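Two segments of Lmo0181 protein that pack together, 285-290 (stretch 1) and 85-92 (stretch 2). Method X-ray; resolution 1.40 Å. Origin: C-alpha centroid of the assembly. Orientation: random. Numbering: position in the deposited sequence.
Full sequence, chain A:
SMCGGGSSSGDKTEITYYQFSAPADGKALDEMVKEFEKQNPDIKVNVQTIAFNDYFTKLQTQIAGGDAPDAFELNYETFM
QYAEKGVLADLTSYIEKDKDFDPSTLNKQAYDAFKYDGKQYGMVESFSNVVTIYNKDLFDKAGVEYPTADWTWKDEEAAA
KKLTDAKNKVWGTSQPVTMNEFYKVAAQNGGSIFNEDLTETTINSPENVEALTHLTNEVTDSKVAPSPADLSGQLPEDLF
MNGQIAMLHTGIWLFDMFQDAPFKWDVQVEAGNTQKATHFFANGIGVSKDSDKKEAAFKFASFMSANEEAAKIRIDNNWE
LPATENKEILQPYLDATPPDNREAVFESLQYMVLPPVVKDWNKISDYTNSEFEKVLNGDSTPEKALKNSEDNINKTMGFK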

# COMPACT_ATOMS: atom_id res chain seq x y z
N ILE A 285 -10.58 5.43 -7.98
CA ILE A 285 -10.95 6.82 -8.24
C ILE A 285 -12.43 6.95 -8.00
O ILE A 285 -13.25 6.21 -8.54
CB ILE A 285 -10.55 7.24 -9.65
CG1 ILE A 285 -9.04 7.12 -9.81
CG2 ILE A 285 -11.06 8.62 -9.94
CD1 ILE A 285 -8.55 7.36 -11.22
N GLY A 286 -12.74 7.89 -7.12
CA GLY A 286 -14.08 8.29 -6.76
C GLY A 286 -14.49 9.58 -7.44
O GLY A 286 -13.64 10.34 -7.87
N VAL A 287 -15.78 9.79 -7.55
CA VAL A 287 -16.34 11.01 -8.15
C VAL A 287 -17.05 11.75 -7.03
O VAL A 287 -17.81 11.16 -6.24
CB VAL A 287 -17.32 10.67 -9.28
CG1 VAL A 287 -17.98 11.91 -9.86
CG2 VAL A 287 -16.56 9.92 -10.37
N SER A 288 -16.78 13.05 -6.88
CA SER A 288 -17.46 13.82 -5.85
C SER A 288 -18.98 13.82 -6.03
O SER A 288 -19.50 14.08 -7.10
CB SER A 288 -16.98 15.27 -5.84
OG SER A 288 -17.78 16.05 -4.99
N LYS A 289 -19.66 13.54 -4.93
CA LYS A 289 -21.11 13.62 -4.90
C LYS A 289 -21.65 14.96 -5.34
O LYS A 289 -22.74 15.00 -5.86
CB LYS A 289 -21.63 13.33 -3.49
CG LYS A 289 -23.14 13.27 -3.41
CD LYS A 289 -23.51 12.40 -2.23
CE LYS A 289 -24.91 11.84 -2.25
NZ LYS A 289 -24.90 11.00 -1.01
N ASP A 290 -20.88 16.03 -5.13
CA ASP A 290 -21.37 17.36 -5.43
C ASP A 290 -20.87 17.93 -6.75
O ASP A 290 -21.19 19.08 -7.08
CB ASP A 290 -21.03 18.28 -4.25
CG ASP A 290 -21.87 17.99 -3.02
OD1 ASP A 290 -23.03 17.50 -3.10
OD2 ASP A 290 -21.36 18.30 -1.92
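Stretch 2, residues 85-92: KGVLADLT

Stretch 2 leaves one helix and enters another, and in between it lays a short extended run on the end of a strand in stretch 1. Gly86 is the turning point: at phi/psi 80/21 it is the first residue to leave the preceding helix, in a Schellman motif, and its positive phi by itself favours glycine. Val87, at -93/-1, turns the chain once more. Leu88, Ala89 and Asp90 are then extended, before Leu91 takes the N-cap position of the next helix.

The two chains meet through a single beta bridge between Ser288 and Leu88, whose CA atoms are 5.0 Å apart. The flanking residues do the bonding. Ala89 N donates to Val287 O at 2.8 Å, and Lys289 N donates to Val87 O at 3.0 Å, each with an angle of 173° at the hydrogen. This exchange around the central pair is the pattern of an antiparallel bridge. The register does not continue into a ladder, and the nearest CA pair is Lys289 and Ala89, at 4.2 Å. Leu88 CA also lies 3.5 Å from Val287 O, a CA-H...O contact that gives this carbonyl a second, softer neighbour.

Two waters add to these bonds. Water 2 accepts from Val287 N at 2.9 Å and donates to Ala89 O at 2.8 Å, so it links the amide of one residue to the carbonyl of the other, though it has more acceptors around it than protons to give. Val287 and Ala89 are thus joined twice, once directly and once through solvent. Water 1 lies beside the second direct bond: it donates to Val87 O at 2.8 Å and is hydrogen-bonded to Ser288 OG at 2.7 Å. Val87 O therefore receives both an amide and a water. The Ser288 side chain, its CB pointing away from stretch 2, also steadies its own turn, with Asp290 N donating to Ser288 OG at 3.1 Å. Across in stretch 2, Asp90 OD1 serves the start of the helix, accepting from Thr92 N at 3.0 Å and from Thr92 OG1 at 2.6 Å.

Apolar packing is modest and centres on Val287. Val287 CB is 4.2 Å from Ala89 CB, and Val287 CG2 lies 4.0 Å from Leu91 CD2; the CA-to-CB bond of Leu91 points toward stretch 1. Leu88 CB points away, yet its side chain still reaches Gly286, with Leu88 CD2 4.4 Å from Gly286 CA. An ideal CB on Gly286 would be only 3.1 Å from Leu88 CD2, so the glycine leaves room for the leucine.

Lys289 is exposed, yet it has more of its surface covered by stretch 2 than any other residue of stretch 1. All four of its chi angles are t, and the long chain runs out past Gly86, bringing Lys289 CD to 3.0 Å from Gly86 O. The bond from Lys289 NZ to Gly86 O is weak, at 3.5 Å. The rule to read here is economical: two straight amide bonds join the chains, with a water beside each.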

# COMPACT_ATOMS: atom_id res chain seq x y z
N LYS A 85 -19.22 8.65 4.89
CA LYS A 85 -19.42 10.10 5.03
C LYS A 85 -20.37 10.65 3.97
O LYS A 85 -20.87 11.77 4.14
CB LYS A 85 -18.06 10.79 4.92
CG LYS A 85 -17.97 12.29 5.14
CD LYS A 85 -16.51 12.77 5.15
CE LYS A 85 -15.61 12.14 4.11
NZ LYS A 85 -14.23 12.65 3.85
N GLY A 86 -20.61 9.89 2.90
CA GLY A 86 -21.52 10.30 1.83
C GLY A 86 -20.95 11.27 0.81
O GLY A 86 -21.71 11.92 0.09
N VAL A 87 -19.62 11.37 0.68
CA VAL A 87 -19.04 12.35 -0.22
C VAL A 87 -18.75 11.80 -1.63
O VAL A 87 -18.27 12.52 -2.51
CB VAL A 87 -17.74 12.96 0.36
CG1 VAL A 87 -18.04 13.73 1.65
CG2 VAL A 87 -16.64 11.92 0.53
N LEU A 88 -19.05 10.51 -1.84
CA LEU A 88 -18.80 9.86 -3.13
C LEU A 88 -20.11 9.64 -3.88
O LEU A 88 -21.12 9.20 -3.30
CB LEU A 88 -18.12 8.50 -2.93
CG LEU A 88 -16.82 8.48 -2.13
CD1 LEU A 88 -16.33 7.05 -1.87
CD2 LEU A 88 -15.82 9.36 -2.83
N ALA A 89 -20.06 9.88 -5.20
CA ALA A 89 -21.20 9.57 -6.04
C ALA A 89 -21.35 8.04 -6.20
O ALA A 89 -20.40 7.33 -6.47
CB ALA A 89 -21.06 10.21 -7.41
N ASP A 90 -22.58 7.55 -6.07
CA ASP A 90 -22.90 6.17 -6.43
C ASP A 90 -22.67 6.01 -7.93
O ASP A 90 -23.23 6.76 -8.73
CB ASP A 90 -24.38 5.96 -6.07
CG ASP A 90 -24.91 4.60 -6.44
OD1 ASP A 90 -24.18 3.72 -6.89
OD2 ASP A 90 -26.15 4.44 -6.21
N LEU A 91 -21.84 5.06 -8.32
CA LEU A 91 -21.51 4.89 -9.73
C LEU A 91 -22.36 3.84 -10.43
O LEU A 91 -22.10 3.56 -11.60
CB LEU A 91 -20.03 4.55 -9.84
CG LEU A 91 -19.05 5.61 -9.34
CD1 LEU A 91 -17.61 5.20 -9.64
CD2 LEU A 91 -19.30 7.03 -9.83
N THR A 92 -23.37 3.31 -9.75
CA THR A 92 -24.21 2.22 -10.29
C THR A 92 -24.73 2.54 -11.68
O THR A 92 -24.60 1.71 -12.59
CB THR A 92 -25.39 1.93 -9.36
OG1 THR A 92 -24.85 1.52 -8.10
CG2 THR A 92 -26.30 0.81 -9.89
O HOH W 1 -17.34 15.19 -2.51
O HOH W 2 -17.69 7.83 -6.66